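Local coordinates for AmbC (PDB 5O15), which probably catalyses both the dehydration and the heterocycle-forming cyclisation of a polyketide intermediate in ambruticin biosynthesis, at residues L255-E260 / A272-D278; A139-T145 / G281-R286; A96-T102 / A115-D121. All coordinates share one frame; numbering follows the deposited sequence.

Contact 1. Residues L255-E260 / A272-D278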
loop_
_atom_site.group_PDB
_atom_site.type_symbol
_atom_site.label_atom_id
_atom_site.label_comp_id
_atom_site.label_asym_id
_atom_site.label_seq_id
_atom_site.Cartn_x
_atom_site.Cartn_y
_atom_site.Cartn_z
ATOM N N LEU A 255 3.842 7.855 -11.554
ATOM C CA LEU A 255 5.028 8.158 -10.755
ATOM C C LEU A 255 6.207 7.412 -11.319
ATOM O O LEU A 255 6.037 6.388 -11.977
ATOM C CB LEU A 255 4.870 7.670 -9.284
ATOM C CG LEU A 255 3.725 8.272 -8.528
ATOM C CD1 LEU A 255 3.434 7.499 -7.243
ATOM C CD2 LEU A 255 4.080 9.703 -8.108
ATOM N N ARG A 256 7.398 7.881 -10.957
ATOM C CA ARG A 256 8.594 7.060 -10.998
ATOM C C ARG A 256 8.908 6.570 -9.596
ATOM O O ARG A 256 8.644 7.258 -8.611
ATOM C CB ARG A 256 9.787 7.786 -11.596
ATOM C CG ARG A 256 9.666 7.913 -13.089
ATOM C CD ARG A 256 10.833 8.604 -13.716
ATOM N NE ARG A 256 10.676 8.602 -15.168
ATOM C CZ ARG A 256 11.348 9.373 -16.005
ATOM N NH1 ARG A 256 12.266 10.209 -15.561
ATOM N NH2 ARG A 256 11.119 9.307 -17.319
ATOM N N ALA A 257 9.449 5.354 -9.512
ATOM C CA ALA A 257 9.722 4.696 -8.255
ATOM C C ALA A 257 11.149 4.189 -8.240
ATOM O O ALA A 257 11.686 3.712 -9.249
ATOM C CB ALA A 257 8.787 3.503 -8.072
ATOM N N ARG A 258 11.720 4.231 -7.038
ATOM C CA ARG A 258 12.971 3.592 -6.683
ATOM C C ARG A 258 12.681 2.682 -5.498
ATOM O O ARG A 258 12.260 3.157 -4.432
ATOM C CB ARG A 258 14.044 4.612 -6.315
ATOM C CG ARG A 258 15.356 4.001 -5.919
ATOM C CD ARG A 258 16.351 5.060 -5.498
ATOM N NE ARG A 258 17.642 4.464 -5.157
ATOM C CZ ARG A 258 18.024 4.124 -3.926
ATOM N NH1 ARG A 258 17.237 4.333 -2.878
ATOM N NH2 ARG A 258 19.225 3.592 -3.742
ATOM N N VAL A 259 12.883 1.389 -5.671
ATOM C CA VAL A 259 12.631 0.386 -4.647
ATOM C C VAL A 259 13.978 -0.257 -4.358
ATOM O O VAL A 259 14.533 -0.970 -5.196
ATOM C CB VAL A 259 11.600 -0.643 -5.120
ATOM C CG1 VAL A 259 11.347 -1.658 -4.019
ATOM C CG2 VAL A 259 10.319 0.002 -5.524
ATOM N N GLU A 260 14.502 -0.017 -3.169
ATOM C CA GLU A 260 15.813 -0.503 -2.773
ATOM C C GLU A 260 15.660 -1.710 -1.863
ATOM O O GLU A 260 15.155 -1.590 -0.740
ATOM C CB GLU A 260 16.627 0.594 -2.102
ATOM C CG GLU A 260 18.021 0.134 -1.755
ATOM C CD GLU A 260 18.995 1.276 -1.621
ATOM O OE1 GLU A 260 20.080 1.202 -2.242
ATOM O OE2 GLU A 260 18.671 2.257 -0.931
ATOM N N ALA A 272 12.254 -3.803 1.679
ATOM C CA ALA A 272 12.725 -2.770 0.775
ATOM C C ALA A 272 12.247 -1.409 1.273
ATOM O O ALA A 272 11.286 -1.308 2.024
ATOM C CB ALA A 272 12.209 -3.020 -0.638
ATOM N N SER A 273 12.911 -0.355 0.798
ATOM C CA SER A 273 12.422 1.014 0.885
ATOM C C SER A 273 11.803 1.397 -0.450
ATOM O O SER A 273 12.141 0.827 -1.502
ATOM C CB SER A 273 13.560 1.999 1.220
ATOM O OG SER A 273 14.519 2.036 0.162
ATOM N N ILE A 274 10.906 2.369 -0.419
ATOM C CA ILE A 274 10.224 2.840 -1.622
ATOM C C ILE A 274 10.283 4.345 -1.651
ATOM O O ILE A 274 9.883 4.995 -0.670
ATOM C CB ILE A 274 8.754 2.387 -1.679
ATOM C CG1 ILE A 274 8.649 0.872 -1.635
ATOM C CG2 ILE A 274 8.044 2.969 -2.903
ATOM C CD1 ILE A 274 7.237 0.349 -1.445
ATOM N N GLU A 275 10.711 4.911 -2.764
ATOM C CA GLU A 275 10.687 6.344 -2.972
ATOM C C GLU A 275 9.947 6.623 -4.266
ATOM O O GLU A 275 10.203 5.959 -5.274
ATOM C CB GLU A 275 12.091 6.920 -3.038
ATOM C CG GLU A 275 12.924 6.730 -1.785
ATOM C CD GLU A 275 14.368 6.877 -2.176
ATOM O OE1 GLU A 275 14.755 7.991 -2.591
ATOM O OE2 GLU A 275 15.092 5.850 -2.197
ATOM N N LEU A 276 9.068 7.617 -4.253
ATOM C CA LEU A 276 8.223 7.951 -5.396
ATOM C C LEU A 276 8.401 9.410 -5.771
ATOM O O LEU A 276 8.406 10.287 -4.901
ATOM C CB LEU A 276 6.758 7.673 -5.055
ATOM C CG LEU A 276 6.467 6.244 -4.598
ATOM C CD1 LEU A 276 5.035 6.077 -4.148
ATOM C CD2 LEU A 276 6.771 5.229 -5.697
ATOM N N ALA A 277 8.517 9.657 -7.073
ATOM C CA ALA A 277 8.692 10.974 -7.643
ATOM C C ALA A 277 7.630 11.251 -8.697
ATOM O O ALA A 277 7.227 10.360 -9.450
ATOM C CB ALA A 277 10.083 11.095 -8.271
ATOM N N ASP A 278 7.218 12.508 -8.774
ATOM C CA ASP A 278 6.261 12.950 -9.776
ATOM C C ASP A 278 6.919 13.165 -11.129
ATOM O O ASP A 278 8.130 13.023 -11.295
ATOM C CB ASP A 278 5.474 14.177 -9.307
ATOM C CG ASP A 278 6.280 15.474 -9.268
ATOM O OD1 ASP A 278 7.314 15.605 -9.952
ATOM O OD2 ASP A 278 5.804 16.380 -8.522
HETATM O O HOH W 1 14.033 3.448 -2.189
HETATM O O HOH W 2 16.942 2.409 1.083
#
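R258 reaches out with CG anti to the backbone N (chi1 179°) and its chain extended as far as NE, while E275 across from it holds CG anti to the carbonyl carbon (chi1 -61°); the two side chains therefore run next to each other, pointing the same way. Their ends form a salt bridge, with R258 NH1 2.7 Å from E275 OE2. That oxygen lies at the guanidinium edge, in its plane, and is met nearly along its C-O axis, although the guanidinium and carboxylate planes are 66° apart. The same guanidinium also binds E260 on its own strand, NH2 lying 2.9 Å from E260 OE1, and NH1 comes down on E260 OE2 from above the carboxylate plane. R258 thus probably offsets the like charges of the two glutamates. Beyond this network, the hydroxyl of Y191 bonds R258 NE and the indole of W147 bonds E275 OE1. One water links R258 O, S273 OG and E275 OE2; a second donates to both S273 OG and E260 OE2.

The side of the strands carrying A257, V259, I274 and L276 is apolar and buried. L276 CD2 rests 3.6 Å from A257 CB, its CD1 meets L255 CD1 at 3.8 Å, and V259 CG1 lies 3.7 Å from A272 CB. L255 and I274 also touch helix 211-225. In the backbone, the hydrogen-bonded pairs R256/A277, R258/E275 and E260/S273 supply six N-H...O bonds of 2.9 to 3.0 Å, alternating with the non-hydrogen-bonded pairs A257/L276 and V259/I274. Regular pairing, with mostly polar and charged residues on one side and aliphatic ones on the other, fits an antiparallel beta hairpin; in the double hotdog fold of this domain, such strands wrap around a helix, here 211-225.

Contact 2. Residues A139-T145 / G281-R286. With GOL (glycerol), chain C.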
loop_
_atom_site.group_PDB
_atom_site.type_symbol
_atom_site.label_atom_id
_atom_site.label_comp_id
_atom_site.label_asym_id
_atom_site.label_seq_id
_atom_site.Cartn_x
_atom_site.Cartn_y
_atom_site.Cartn_z
ATOM N N ALA A 139 7.954 13.050 10.593
ATOM C CA ALA A 139 8.409 12.507 9.320
ATOM C C ALA A 139 9.906 12.220 9.371
ATOM O O ALA A 139 10.665 12.912 10.061
ATOM C CB ALA A 139 8.118 13.482 8.190
ATOM N N PRO A 140 10.352 11.206 8.655
ATOM C CA PRO A 140 11.772 10.882 8.606
ATOM C C PRO A 140 12.452 11.840 7.648
ATOM O O PRO A 140 11.806 12.673 7.004
ATOM C CB PRO A 140 11.764 9.470 8.034
ATOM C CG PRO A 140 10.607 9.484 7.115
ATOM C CD PRO A 140 9.556 10.250 7.874
ATOM N N ALA A 141 13.772 11.702 7.566
ATOM C CA ALA A 141 14.559 12.586 6.729
ATOM C C ALA A 141 14.083 12.521 5.285
ATOM O O ALA A 141 13.617 11.485 4.801
ATOM C CB ALA A 141 16.037 12.203 6.790
ATOM N N ALA A 142 14.149 13.665 4.624
ATOM C CA ALA A 142 13.856 13.713 3.203
ATOM C C ALA A 142 14.901 12.925 2.406
ATOM O O ALA A 142 16.074 12.840 2.783
ATOM C CB ALA A 142 13.832 15.168 2.732
ATOM N N ALA A 143 14.458 12.325 1.303
ATOM C CA ALA A 143 15.350 11.627 0.371
ATOM C C ALA A 143 15.300 12.282 -1.003
ATOM O O ALA A 143 14.214 12.544 -1.514
ATOM C CB ALA A 143 14.951 10.160 0.224
ATOM N N THR A 144 16.463 12.551 -1.576
ATOM C CA THR A 144 16.495 13.203 -2.864
ATOM C C THR A 144 15.775 12.359 -3.918
ATOM O O THR A 144 15.782 11.129 -3.866
ATOM C CB THR A 144 17.954 13.440 -3.299
ATOM O OG1 THR A 144 17.970 14.046 -4.596
ATOM C CG2 THR A 144 18.760 12.146 -3.398
ATOM N N THR A 145 15.251 13.031 -4.945
ATOM C CA THR A 145 14.703 12.399 -6.135
ATOM C C THR A 145 15.550 12.699 -7.362
ATOM O O THR A 145 15.066 12.615 -8.482
ATOM C CB THR A 145 13.242 12.802 -6.339
ATOM O OG1 THR A 145 13.141 14.236 -6.288
ATOM C CG2 THR A 145 12.350 12.159 -5.241
ATOM N N GLY A 281 9.967 15.330 -11.497
ATOM C CA GLY A 281 11.148 14.923 -10.776
ATOM C C GLY A 281 11.107 15.224 -9.288
ATOM O O GLY A 281 12.142 15.112 -8.629
ATOM N N GLN A 282 9.961 15.623 -8.747
ATOM C CA GLN A 282 9.879 16.070 -7.373
ATOM C C GLN A 282 9.304 14.980 -6.468
ATOM O O GLN A 282 8.520 14.132 -6.895
ATOM C CB GLN A 282 9.007 17.330 -7.301
ATOM C CG GLN A 282 9.580 18.540 -8.034
ATOM C CD GLN A 282 10.737 19.177 -7.322
ATOM O OE1 GLN A 282 11.373 18.539 -6.494
ATOM N NE2 GLN A 282 11.021 20.436 -7.620
ATOM N N PRO A 283 9.617 15.014 -5.168
ATOM C CA PRO A 283 9.164 13.951 -4.274
ATOM C C PRO A 283 7.655 13.928 -4.156
ATOM O O PRO A 283 7.006 14.963 -3.982
ATOM C CB PRO A 283 9.835 14.286 -2.930
ATOM C CG PRO A 283 10.884 15.252 -3.230
ATOM C CD PRO A 283 10.588 15.917 -4.526
ATOM N N VAL A 284 7.104 12.722 -4.141
ATOM C CA VAL A 284 5.699 12.479 -3.833
ATOM C C VAL A 284 5.517 11.751 -2.516
ATOM O O VAL A 284 4.664 12.130 -1.716
ATOM C CB VAL A 284 4.980 11.726 -4.973
ATOM C CG1 VAL A 284 3.611 11.236 -4.541
ATOM C CG2 VAL A 284 4.881 12.601 -6.177
ATOM N N ALA A 285 6.252 10.679 -2.293
ATOM C CA ALA A 285 6.054 9.870 -1.094
ATOM C C ALA A 285 7.267 9.017 -0.872
ATOM O O ALA A 285 8.030 8.738 -1.817
ATOM C CB ALA A 285 4.804 9.000 -1.162
ATOM N N ARG A 286 7.412 8.529 0.351
ATOM C CA ARG A 286 8.450 7.560 0.619
ATOM C C ARG A 286 7.988 6.653 1.734
ATOM O O ARG A 286 7.273 7.083 2.657
ATOM C CB ARG A 286 9.782 8.215 0.964
ATOM C CG ARG A 286 9.696 9.189 2.114
ATOM C CD ARG A 286 10.936 10.064 2.158
ATOM N NE ARG A 286 10.936 10.955 3.310
ATOM C CZ ARG A 286 10.151 12.020 3.429
ATOM N NH1 ARG A 286 9.286 12.316 2.457
ATOM N NH2 ARG A 286 10.230 12.781 4.523
HETATM C C1 GOL C . 16.516 17.621 -4.564
HETATM O O1 GOL C . 17.356 16.609 -3.983
HETATM C C2 GOL C . 15.524 16.884 -5.493
HETATM O O2 GOL C . 14.719 16.065 -4.835
HETATM C C3 GOL C . 14.717 17.979 -6.234
HETATM O O3 GOL C . 13.811 17.321 -6.998
HETATM O O HOH W 3 14.867 15.489 -9.247
#
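R286 meets the loop 139-145 through two main-chain carbonyls: NH2 donates to P140 O at 2.9 Å, and NE to A141 O at 3.1 Å. P140 O lies in the guanidinium plane, yet the donor stands 41° out of the carbonyl plane; A141 O is tilted from the guanidinium. The CA of A142 lies over one guanidinium face. R286 is deposited in two conformers; the bonds are those of the one described and are to that extent doubtful.

At the other end T145 OG1, placed between its backbone N and carbonyl carbon (chi1 51°), donates to G281 O over 2.7 Å, while its CG2 packs 3.8 Å from P283 CA. A glycerol, probably from the crystallisation liquor, gives its O2 proton to T145 OG1 and accepts from T145 N, and its O3 donates to Q282 OE1.

Farther out, E248 forms a salt bridge with R286 NH1. V284 and A285 both face L276, making a classic beta bulge between P283 and R286. The loop presents the carbonyls of P140 and A141 to R286, but at T145 it gives a side-chain donor to G281 O; the contact is thus two-way, with main-chain oxygens as acceptors on both sides.

Contact 3. Residues A96-T102 / A115-D121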
loop_
_atom_site.group_PDB
_atom_site.type_symbol
_atom_site.label_atom_id
_atom_site.label_comp_id
_atom_site.label_asym_id
_atom_site.label_seq_id
_atom_site.Cartn_x
_atom_site.Cartn_y
_atom_site.Cartn_z
ATOM N N ALA A 96 -20.669 -3.631 0.586
ATOM C CA ALA A 96 -19.860 -2.597 1.218
ATOM C C ALA A 96 -19.462 -3.025 2.615
ATOM O O ALA A 96 -20.117 -3.862 3.244
ATOM C CB ALA A 96 -20.613 -1.269 1.266
ATOM N N VAL A 97 -18.355 -2.459 3.074
ATOM C CA VAL A 97 -17.936 -2.594 4.456
ATOM C C VAL A 97 -17.883 -1.206 5.069
ATOM O O VAL A 97 -17.585 -0.207 4.408
ATOM C CB VAL A 97 -16.587 -3.324 4.636
ATOM C CG1 VAL A 97 -16.653 -4.733 4.087
ATOM C CG2 VAL A 97 -15.497 -2.550 3.968
ATOM N N THR A 98 -18.179 -1.152 6.346
ATOM C CA THR A 98 -17.996 0.054 7.118
ATOM C C THR A 98 -16.576 0.036 7.665
ATOM O O THR A 98 -16.060 -1.018 8.053
ATOM C CB THR A 98 -19.014 0.099 8.272
ATOM O OG1 THR A 98 -20.335 0.033 7.738
ATOM C CG2 THR A 98 -18.928 1.387 9.022
ATOM N N LEU A 99 -15.958 1.205 7.706
ATOM C CA LEU A 99 -14.595 1.368 8.176
ATOM C C LEU A 99 -14.566 2.228 9.428
ATOM O O LEU A 99 -15.405 3.122 9.621
ATOM C CB LEU A 99 -13.767 2.098 7.119
ATOM C CG LEU A 99 -13.656 1.424 5.754
ATOM C CD1 LEU A 99 -12.850 2.308 4.805
ATOM C CD2 LEU A 99 -12.978 0.106 5.923
ATOM N N GLN A 100 -13.536 1.999 10.243
ATOM C CA GLN A 100 -13.283 2.893 11.367
ATOM C C GLN A 100 -11.783 2.987 11.560
ATOM O O GLN A 100 -11.095 1.964 11.571
ATOM C CB GLN A 100 -13.948 2.404 12.647
ATOM C CG GLN A 100 -13.956 3.461 13.734
ATOM C CD GLN A 100 -14.726 3.048 14.951
ATOM O OE1 GLN A 100 -14.175 2.976 16.054
ATOM N NE2 GLN A 100 -16.008 2.806 14.773
ATOM N N VAL A 101 -11.280 4.200 11.713
ATOM C CA VAL A 101 -9.903 4.413 12.112
ATOM C C VAL A 101 -9.936 5.074 13.477
ATOM O O VAL A 101 -10.533 6.138 13.643
ATOM C CB VAL A 101 -9.122 5.273 11.122
ATOM C CG1 VAL A 101 -7.704 5.340 11.565
ATOM C CG2 VAL A 101 -9.220 4.670 9.680
ATOM N N THR A 102 -9.310 4.431 14.447
ATOM C CA THR A 102 -9.209 4.962 15.805
ATOM C C THR A 102 -7.823 5.571 15.956
ATOM O O THR A 102 -6.821 4.995 15.526
ATOM C CB THR A 102 -9.522 3.866 16.859
ATOM O OG1 THR A 102 -8.676 2.747 16.722
ATOM C CG2 THR A 102 -10.911 3.363 16.733
ATOM N N ALA A 115 -5.487 2.409 14.928
ATOM C CA ALA A 115 -5.910 1.103 14.427
ATOM C C ALA A 115 -6.918 1.316 13.305
ATOM O O ALA A 115 -7.607 2.332 13.275
ATOM C CB ALA A 115 -6.508 0.201 15.509
ATOM N N VAL A 116 -6.997 0.353 12.382
ATOM C CA VAL A 116 -7.955 0.364 11.280
ATOM C C VAL A 116 -8.809 -0.883 11.399
ATOM O O VAL A 116 -8.271 -1.987 11.504
ATOM C CB VAL A 116 -7.227 0.364 9.925
ATOM C CG1 VAL A 116 -8.229 0.385 8.794
ATOM C CG2 VAL A 116 -6.260 1.526 9.865
ATOM N N HIS A 117 -10.136 -0.713 11.312
ATOM C CA HIS A 117 -11.099 -1.787 11.517
ATOM C C HIS A 117 -12.161 -1.741 10.440
ATOM O O HIS A 117 -12.408 -0.691 9.848
ATOM C CB HIS A 117 -11.835 -1.545 12.820
ATOM C CG HIS A 117 -10.980 -0.949 13.866
ATOM N ND1 HIS A 117 -10.408 -1.748 14.800
ATOM C CD2 HIS A 117 -10.552 0.315 14.120
ATOM C CE1 HIS A 117 -9.741 -1.016 15.671
ATOM N NE2 HIS A 117 -9.797 0.247 15.268
ATOM N N SER A 118 -12.843 -2.869 10.248
ATOM C CA SER A 118 -14.000 -2.876 9.373
ATOM C C SER A 118 -15.059 -3.805 9.923
ATOM O O SER A 118 -14.791 -4.652 10.769
ATOM C CB SER A 118 -13.635 -3.276 7.944
ATOM O OG SER A 118 -13.578 -4.665 7.820
ATOM N N ARG A 119 -16.266 -3.632 9.409
ATOM C CA ARG A 119 -17.346 -4.563 9.680
ATOM C C ARG A 119 -18.264 -4.600 8.470
ATOM O O ARG A 119 -18.371 -3.601 7.753
ATOM C CB ARG A 119 -18.127 -4.183 10.948
ATOM C CG ARG A 119 -18.974 -2.943 10.844
ATOM C CD ARG A 119 -19.786 -2.673 12.136
ATOM N NE ARG A 119 -20.733 -1.593 11.880
ATOM C CZ ARG A 119 -21.263 -0.794 12.798
ATOM N NH1 ARG A 119 -20.969 -0.926 14.091
ATOM N NH2 ARG A 119 -22.108 0.152 12.406
ATOM N N PRO A 120 -18.941 -5.725 8.215
ATOM C CA PRO A 120 -19.857 -5.776 7.068
ATOM C C PRO A 120 -20.922 -4.693 7.168
ATOM O O PRO A 120 -21.448 -4.409 8.245
ATOM C CB PRO A 120 -20.471 -7.180 7.155
ATOM C CG PRO A 120 -19.515 -7.983 7.957
ATOM C CD PRO A 120 -18.850 -7.019 8.912
ATOM N N ASP A 121 -21.231 -4.085 6.027
ATOM C CA ASP A 121 -22.134 -2.945 5.998
ATOM C C ASP A 121 -23.564 -3.426 6.197
ATOM O O ASP A 121 -23.987 -4.414 5.590
ATOM C CB ASP A 121 -21.988 -2.231 4.653
ATOM C CG ASP A 121 -22.857 -1.000 4.534
ATOM O OD1 ASP A 121 -22.675 -0.054 5.328
ATOM O OD2 ASP A 121 -23.706 -0.975 3.619
#
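An antiparallel beta hairpin, made by strands 96-103 and 112-120 in the first of the two hotdog units, contains this contact, in which T98, Q100 and T102 pair with R119, H117 and A115. These are the hydrogen-bonded pairs, and six backbone N-H...O bonds of 2.8 to 3.0 Å join them. L99/S118 and V101/V116 are the non-hydrogen-bonded pairs between them, with CA-H...O contacts such as V101 CA to A115 O at 3.3 Å.

On the partly exposed side, H117 has CG anti to its carbonyl carbon but swung to chi1 -36°, which carries the imidazole across toward the other strand. Its CD2 comes 3.1 Å from Q100 O, at the ring edge and near its plane. At the same edge NE2 is hydrogen-bonded to T102 OG1 over 3.1 Å, the side chains crossing at about a right angle; T102 is deposited in two conformers, and the bond is that of the one described. Replacing H117 with a leucine would probably leave T102 OG1 without its ring partner and set the threonine free to turn. Nearby, R119 CG packs 4.0 Å from T98 CB.

The reverse side is buried. L99 CD2 approaches S118 CB at 4.0 Å, and V101 CG2 lies 4.3 Å from V116 CG2, with L99, V101 and V116 all touching helix 61-75. The one hydroxyl here, S118 OG, bonds H131 NE2 on the neighbouring strand 129-137.

Chemically, the two sides are held differently: mainly apolar contacts on the helix side, where a histidine meets the hydrogen-bonding need of the buried serine, and a mixture of polar and aliphatic contacts on the other. There, in the T102 conformer described, the H117-T102 bond links the two strands, and either group could be its donor.

Overall arrangement
From the N terminus, contact 3 comes first, closing the hairpin loop between strands 96-103 and 112-120 in the first hotdog unit. The chain then passes through strand 129-137 to the loop 139-145, where contact 2 opens; it closes only at 281-286, joining that loop to strand 283-295. Within this excursion contact 1 opens and closes, pairing strands 254-261 and 269-277 of the second unit, so contact 1 nests within contact 2 and contact 3 stands in series with both. Contacts 1 and 2 meet directly: L276 O lies 2.9 Å from V284 N, a probable hydrogen bond between adjacent strands. Contact 3 lies on the opposite side of the chain's centre, its centre about 29 Å from that of contact 1.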